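Long-range contact in PAN2-PAN3 deadenylation complex catalytic subunit pan2 (Neurospora crassa, PDB 4CZX), which is predicted to be the catalytic subunit of a cytoplasmic deadenylase that shortens mRNA poly(A) tails, and is represented here by its N-terminal WD40 domain: residues K160-V174 and W188-N202. Numbering follows the deposited sequence.
Sequences KMSRYICAATNKGTV and WQAHGAFINDLDTSN
Two adjacent blades of the WD40 beta-propeller meet here: V174 pairs with W188 across the outer strands of one four-stranded blade, and the chain then crosses over to form strand 194-200, the innermost strand of the next. V174 N donates to W188 O (2.7 Å) and W188 N to V174 O, an antiparallel hydrogen-bonded pair. The two side chains run side by side, V174 CB lying 3.8 Å from W188 CE3. Where the chain leaves the blade, H191 N gives G172 O an almost straight bond (2.9 Å, 179°), to which A190 N adds a weak one. G172, which ends the type I turn from T169, brings its CA against F194 N and the carbonyl of H191.

Between the blades the filling is apolar. I195 CD1 reaches both A168 CB and V174 CG2, at 3.7 Å each, crossing V174 at about a right angle, while L198 CD1 touches the same two residues from farther along its strand.

Polar contacts take over toward the other end. K160, its CG anti to the backbone N (178°) and its chain extended, slides past the T200 methyl to put NZ 2.6 Å from D199 OD1, a salt bridge on the syn lone pair. S162 OG lies 2.8 Å from T200 OG1, which also bonds F204 O. The R163 guanidinium presents its edge to N202 O (NE, 2.7 Å), and its NH2 also bridges to D203.

Next to 194-200 in the same sheet, the antiparallel strand 204-210 continues the second blade, its I205 touching C166 and W188 and its T207 OG1 bonding H191 NE2, while D223 OD2 bonds H191 ND1, consistent with the His-Thr-Asp network of WD40 blades.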
loop_
_atom_site.group_PDB
_atom_site.type_symbol
_atom_site.label_atom_id
_atom_site.label_comp_id
_atom_site.label_asym_id
_atom_site.label_seq_id
_atom_site.Cartn_x
_atom_site.Cartn_y
_atom_site.Cartn_z
ATOM N N LYS A 160 21.265 35.395 -9.846
ATOM C CA LYS A 160 21.179 36.045 -8.540
ATOM C C LYS A 160 21.076 37.555 -8.683
ATOM O O LYS A 160 21.820 38.183 -9.444
ATOM C CB LYS A 160 22.373 35.671 -7.647
ATOM C CG LYS A 160 22.351 36.384 -6.281
ATOM C CD LYS A 160 23.197 35.670 -5.229
ATOM C CE LYS A 160 23.291 36.485 -3.927
ATOM N NZ LYS A 160 24.037 35.741 -2.863
ATOM N N MET A 161 20.132 38.121 -7.937
ATOM C CA MET A 161 19.894 39.548 -7.908
ATOM C C MET A 161 20.756 40.238 -6.864
ATOM O O MET A 161 20.759 39.845 -5.703
ATOM C CB MET A 161 18.409 39.811 -7.616
ATOM C CG MET A 161 18.054 41.268 -7.450
ATOM S SD MET A 161 18.356 42.269 -8.920
ATOM C CE MET A 161 17.846 43.880 -8.292
ATOM N N SER A 162 21.507 41.246 -7.288
ATOM C CA SER A 162 22.168 42.150 -6.355
ATOM C C SER A 162 21.814 43.557 -6.780
ATOM O O SER A 162 20.729 44.050 -6.466
ATOM C CB SER A 162 23.687 41.942 -6.333
ATOM O OG SER A 162 24.240 41.925 -7.645
ATOM N N ARG A 163 22.730 44.198 -7.499
ATOM C CA ARG A 163 22.464 45.479 -8.148
ATOM C C ARG A 163 21.691 45.220 -9.442
ATOM O O ARG A 163 20.810 45.988 -9.826
ATOM C CB ARG A 163 23.775 46.221 -8.435
ATOM C CG ARG A 163 23.581 47.640 -8.949
ATOM C CD ARG A 163 24.905 48.306 -9.341
ATOM N NE ARG A 163 25.881 48.335 -8.253
ATOM C CZ ARG A 163 26.197 49.422 -7.556
ATOM N NH1 ARG A 163 25.608 50.581 -7.826
ATOM N NH2 ARG A 163 27.103 49.349 -6.587
ATOM N N TYR A 164 22.056 44.123 -10.099
ATOM C CA TYR A 164 21.431 43.652 -11.334
ATOM C C TYR A 164 21.211 42.164 -11.178
ATOM O O TYR A 164 21.710 41.562 -10.230
ATOM C CB TYR A 164 22.315 43.912 -12.565
ATOM C CG TYR A 164 22.792 45.339 -12.715
ATOM C CD1 TYR A 164 21.910 46.354 -13.064
ATOM C CD2 TYR A 164 24.119 45.668 -12.504
ATOM C CE1 TYR A 164 22.339 47.661 -13.193
ATOM C CE2 TYR A 164 24.564 46.971 -12.634
ATOM C CZ TYR A 164 23.669 47.964 -12.982
ATOM O OH TYR A 164 24.102 49.259 -13.112
ATOM N N ILE A 165 20.491 41.562 -12.116
ATOM C CA ILE A 165 20.371 40.114 -12.134
ATOM C C ILE A 165 21.597 39.550 -12.839
ATOM O O ILE A 165 21.794 39.784 -14.025
ATOM C CB ILE A 165 19.081 39.645 -12.842
ATOM C CG1 ILE A 165 17.852 40.086 -12.040
ATOM C CG2 ILE A 165 19.075 38.128 -13.018
ATOM C CD1 ILE A 165 16.539 39.851 -12.764
ATOM N N CYS A 166 22.425 38.829 -12.093
ATOM C CA CYS A 166 23.622 38.241 -12.670
ATOM C C CYS A 166 23.311 36.819 -13.079
ATOM O O CYS A 166 22.923 35.972 -12.263
ATOM C CB CYS A 166 24.794 38.299 -11.697
ATOM S SG CYS A 166 25.184 39.987 -11.170
ATOM N N ALA A 167 23.489 36.572 -14.370
ATOM C CA ALA A 167 22.961 35.374 -15.002
ATOM C C ALA A 167 24.072 34.560 -15.648
ATOM O O ALA A 167 24.593 34.938 -16.696
ATOM C CB ALA A 167 21.917 35.758 -16.036
ATOM N N ALA A 168 24.421 33.430 -15.039
ATOM C CA ALA A 168 25.459 32.569 -15.608
ATOM C C ALA A 168 24.868 31.597 -16.624
ATOM O O ALA A 168 23.995 30.795 -16.296
ATOM C CB ALA A 168 26.182 31.810 -14.514
ATOM N N THR A 169 25.356 31.681 -17.858
ATOM C CA THR A 169 24.943 30.766 -18.903
ATOM C C THR A 169 25.627 29.429 -18.732
ATOM O O THR A 169 26.615 29.306 -18.007
ATOM C CB THR A 169 25.290 31.283 -20.305
ATOM O OG1 THR A 169 26.683 31.059 -20.552
ATOM C CG2 THR A 169 24.977 32.762 -20.425
ATOM N N ASN A 170 25.136 28.423 -19.442
ATOM C CA ASN A 170 25.765 27.117 -19.347
ATOM C C ASN A 170 26.980 27.023 -20.267
ATOM O O ASN A 170 27.536 25.940 -20.447
ATOM C CB ASN A 170 24.758 26.003 -19.649
ATOM C CG ASN A 170 24.065 26.172 -20.984
ATOM O OD1 ASN A 170 24.421 27.038 -21.780
ATOM N ND2 ASN A 170 23.076 25.310 -21.250
ATOM N N LYS A 171 27.404 28.163 -20.822
ATOM C CA LYS A 171 28.593 28.205 -21.683
ATOM C C LYS A 171 29.781 28.899 -21.011
ATOM O O LYS A 171 30.855 29.014 -21.610
ATOM C CB LYS A 171 28.302 28.911 -23.011
ATOM C CG LYS A 171 27.102 28.400 -23.785
ATOM C CD LYS A 171 27.260 26.974 -24.233
ATOM C CE LYS A 171 25.950 26.451 -24.817
ATOM N NZ LYS A 171 26.063 25.049 -25.317
ATOM N N GLY A 172 29.586 29.380 -19.789
ATOM C CA GLY A 172 30.665 30.016 -19.054
ATOM C C GLY A 172 30.683 31.535 -19.105
ATOM O O GLY A 172 31.594 32.164 -18.563
ATOM N N THR A 173 29.705 32.132 -19.777
ATOM C CA THR A 173 29.603 33.589 -19.817
ATOM C C THR A 173 28.612 34.056 -18.759
ATOM O O THR A 173 27.757 33.291 -18.323
ATOM C CB THR A 173 29.150 34.107 -21.192
ATOM O OG1 THR A 173 27.900 33.508 -21.540
ATOM C CG2 THR A 173 30.164 33.757 -22.258
ATOM N N VAL A 174 28.734 35.316 -18.352
ATOM C CA VAL A 174 27.769 35.900 -17.440
ATOM C C VAL A 174 27.036 37.039 -18.135
ATOM O O VAL A 174 27.665 37.966 -18.634
ATOM C CB VAL A 174 28.447 36.419 -16.170
ATOM C CG1 VAL A 174 27.417 37.141 -15.273
ATOM C CG2 VAL A 174 29.075 35.264 -15.421
ATOM N N TRP A 188 29.818 39.115 -19.962
ATOM C CA TRP A 188 31.161 38.960 -19.422
ATOM C C TRP A 188 31.650 37.534 -19.654
ATOM O O TRP A 188 30.978 36.576 -19.274
ATOM C CB TRP A 188 31.148 39.311 -17.926
ATOM C CG TRP A 188 32.423 39.075 -17.167
ATOM C CD1 TRP A 188 33.698 39.366 -17.575
ATOM C CD2 TRP A 188 32.539 38.507 -15.860
ATOM N NE1 TRP A 188 34.598 39.006 -16.599
ATOM C CE2 TRP A 188 33.911 38.477 -15.535
ATOM C CE3 TRP A 188 31.612 38.011 -14.930
ATOM C CZ2 TRP A 188 34.379 37.975 -14.322
ATOM C CZ3 TRP A 188 32.081 37.511 -13.727
ATOM C CH2 TRP A 188 33.454 37.491 -13.436
ATOM N N GLN A 189 32.810 37.388 -20.286
ATOM C CA GLN A 189 33.363 36.053 -20.514
ATOM C C GLN A 189 34.119 35.598 -19.271
ATOM O O GLN A 189 35.266 35.978 -19.061
ATOM C CB GLN A 189 34.285 36.038 -21.731
ATOM C CG GLN A 189 34.742 34.645 -22.097
ATOM C CD GLN A 189 33.636 33.838 -22.720
ATOM O OE1 GLN A 189 33.045 34.254 -23.717
ATOM N NE2 GLN A 189 33.333 32.683 -22.133
ATOM N N ALA A 190 33.474 34.793 -18.438
ATOM C CA ALA A 190 34.079 34.409 -17.168
ATOM C C ALA A 190 34.979 33.190 -17.330
ATOM O O ALA A 190 36.163 33.237 -16.999
ATOM C CB ALA A 190 32.999 34.149 -16.123
ATOM N N HIS A 191 34.425 32.096 -17.837
ATOM C CA HIS A 191 35.210 30.883 -18.031
ATOM C C HIS A 191 34.948 30.288 -19.409
ATOM O O HIS A 191 34.013 30.688 -20.096
ATOM C CB HIS A 191 34.898 29.871 -16.924
ATOM C CG HIS A 191 35.055 30.435 -15.546
ATOM N ND1 HIS A 191 36.202 30.274 -14.799
ATOM C CD2 HIS A 191 34.215 31.185 -14.789
ATOM C CE1 HIS A 191 36.062 30.895 -13.640
ATOM N NE2 HIS A 191 34.866 31.458 -13.610
ATOM N N GLY A 192 35.792 29.347 -19.819
ATOM C CA GLY A 192 35.747 28.827 -21.168
ATOM C C GLY A 192 34.511 28.033 -21.568
ATOM O O GLY A 192 34.036 28.181 -22.688
ATOM N N ALA A 193 33.992 27.188 -20.675
ATOM C CA ALA A 193 32.864 26.318 -21.031
ATOM C C ALA A 193 31.785 26.225 -19.960
ATOM O O ALA A 193 30.618 25.944 -20.273
ATOM C CB ALA A 193 33.365 24.914 -21.355
ATOM N N PHE A 194 32.160 26.399 -18.697
ATOM C CA PHE A 194 31.170 26.299 -17.625
ATOM C C PHE A 194 31.516 27.133 -16.408
ATOM O O PHE A 194 32.671 27.457 -16.141
ATOM C CB PHE A 194 30.965 24.839 -17.176
ATOM C CG PHE A 194 32.130 24.262 -16.418
ATOM C CD1 PHE A 194 33.205 23.691 -17.105
ATOM C CD2 PHE A 194 32.152 24.274 -15.031
ATOM C CE1 PHE A 194 34.286 23.159 -16.412
ATOM C CE2 PHE A 194 33.225 23.748 -14.331
ATOM C CZ PHE A 194 34.301 23.189 -15.025
ATOM N N ILE A 195 30.469 27.425 -15.662
ATOM C CA ILE A 195 30.543 28.120 -14.395
ATOM C C ILE A 195 30.022 27.141 -13.352
ATOM O O ILE A 195 28.902 26.669 -13.464
ATOM C CB ILE A 195 29.718 29.406 -14.439
ATOM C CG1 ILE A 195 30.485 30.464 -15.254
ATOM C CG2 ILE A 195 29.420 29.925 -13.023
ATOM C CD1 ILE A 195 29.672 31.662 -15.653
ATOM N N ASN A 196 30.861 26.793 -12.382
ATOM C CA ASN A 196 30.476 25.874 -11.321
ATOM C C ASN A 196 29.794 26.597 -10.144
ATOM O O ASN A 196 29.105 25.977 -9.326
ATOM C CB ASN A 196 31.704 25.113 -10.813
ATOM C CG ASN A 196 31.325 23.901 -9.992
ATOM O OD1 ASN A 196 30.506 23.099 -10.419
ATOM N ND2 ASN A 196 31.892 23.777 -8.800
ATOM N N ASP A 197 30.002 27.907 -10.063
ATOM C CA ASP A 197 29.456 28.699 -8.965
ATOM C C ASP A 197 29.475 30.183 -9.310
ATOM O O ASP A 197 30.374 30.668 -10.005
ATOM C CB ASP A 197 30.249 28.459 -7.672
ATOM C CG ASP A 197 29.423 28.761 -6.406
ATOM O OD1 ASP A 197 28.278 29.241 -6.535
ATOM O OD2 ASP A 197 29.915 28.495 -5.286
ATOM N N LEU A 198 28.486 30.905 -8.796
ATOM C CA LEU A 198 28.405 32.348 -8.957
ATOM C C LEU A 198 27.865 32.958 -7.668
ATOM O O LEU A 198 26.907 32.446 -7.094
ATOM C CB LEU A 198 27.506 32.725 -10.150
ATOM C CG LEU A 198 27.332 34.241 -10.397
ATOM C CD1 LEU A 198 27.153 34.566 -11.878
ATOM C CD2 LEU A 198 26.174 34.849 -9.598
ATOM N N ASP A 199 28.485 34.042 -7.216
ATOM C CA ASP A 199 27.892 34.860 -6.162
ATOM C C ASP A 199 28.062 36.315 -6.544
ATOM O O ASP A 199 28.881 36.649 -7.404
ATOM C CB ASP A 199 28.520 34.578 -4.790
ATOM C CG ASP A 199 27.620 35.034 -3.636
ATOM O OD1 ASP A 199 26.430 35.301 -3.900
ATOM O OD2 ASP A 199 28.100 35.124 -2.489
ATOM N N THR A 200 27.288 37.190 -5.909
ATOM C CA THR A 200 27.381 38.599 -6.218
ATOM C C THR A 200 26.913 39.433 -5.032
ATOM O O THR A 200 26.023 39.021 -4.296
ATOM C CB THR A 200 26.559 38.950 -7.499
ATOM O OG1 THR A 200 26.550 40.367 -7.693
ATOM C CG2 THR A 200 25.116 38.453 -7.393
ATOM N N SER A 201 27.572 40.573 -4.849
ATOM C CA SER A 201 27.157 41.626 -3.931
ATOM C C SER A 201 26.748 42.804 -4.795
ATOM O O SER A 201 26.812 42.710 -6.021
ATOM C CB SER A 201 28.293 42.009 -2.986
ATOM O OG SER A 201 29.388 42.564 -3.706
ATOM N N ASN A 202 26.354 43.921 -4.191
ATOM C CA ASN A 202 25.965 45.067 -5.001
ATOM C C ASN A 202 27.158 45.603 -5.801
ATOM O O ASN A 202 26.968 46.282 -6.807
ATOM C CB ASN A 202 25.347 46.193 -4.134
ATOM C CG ASN A 202 23.968 45.824 -3.588
ATOM O OD1 ASN A 202 23.240 45.017 -4.180
ATOM N ND2 ASN A 202 23.606 46.409 -2.449
HETATM O O HOH W 1 27.947 26.953 -16.749
HETATM O O HOH W 2 31.643 30.620 -23.696
#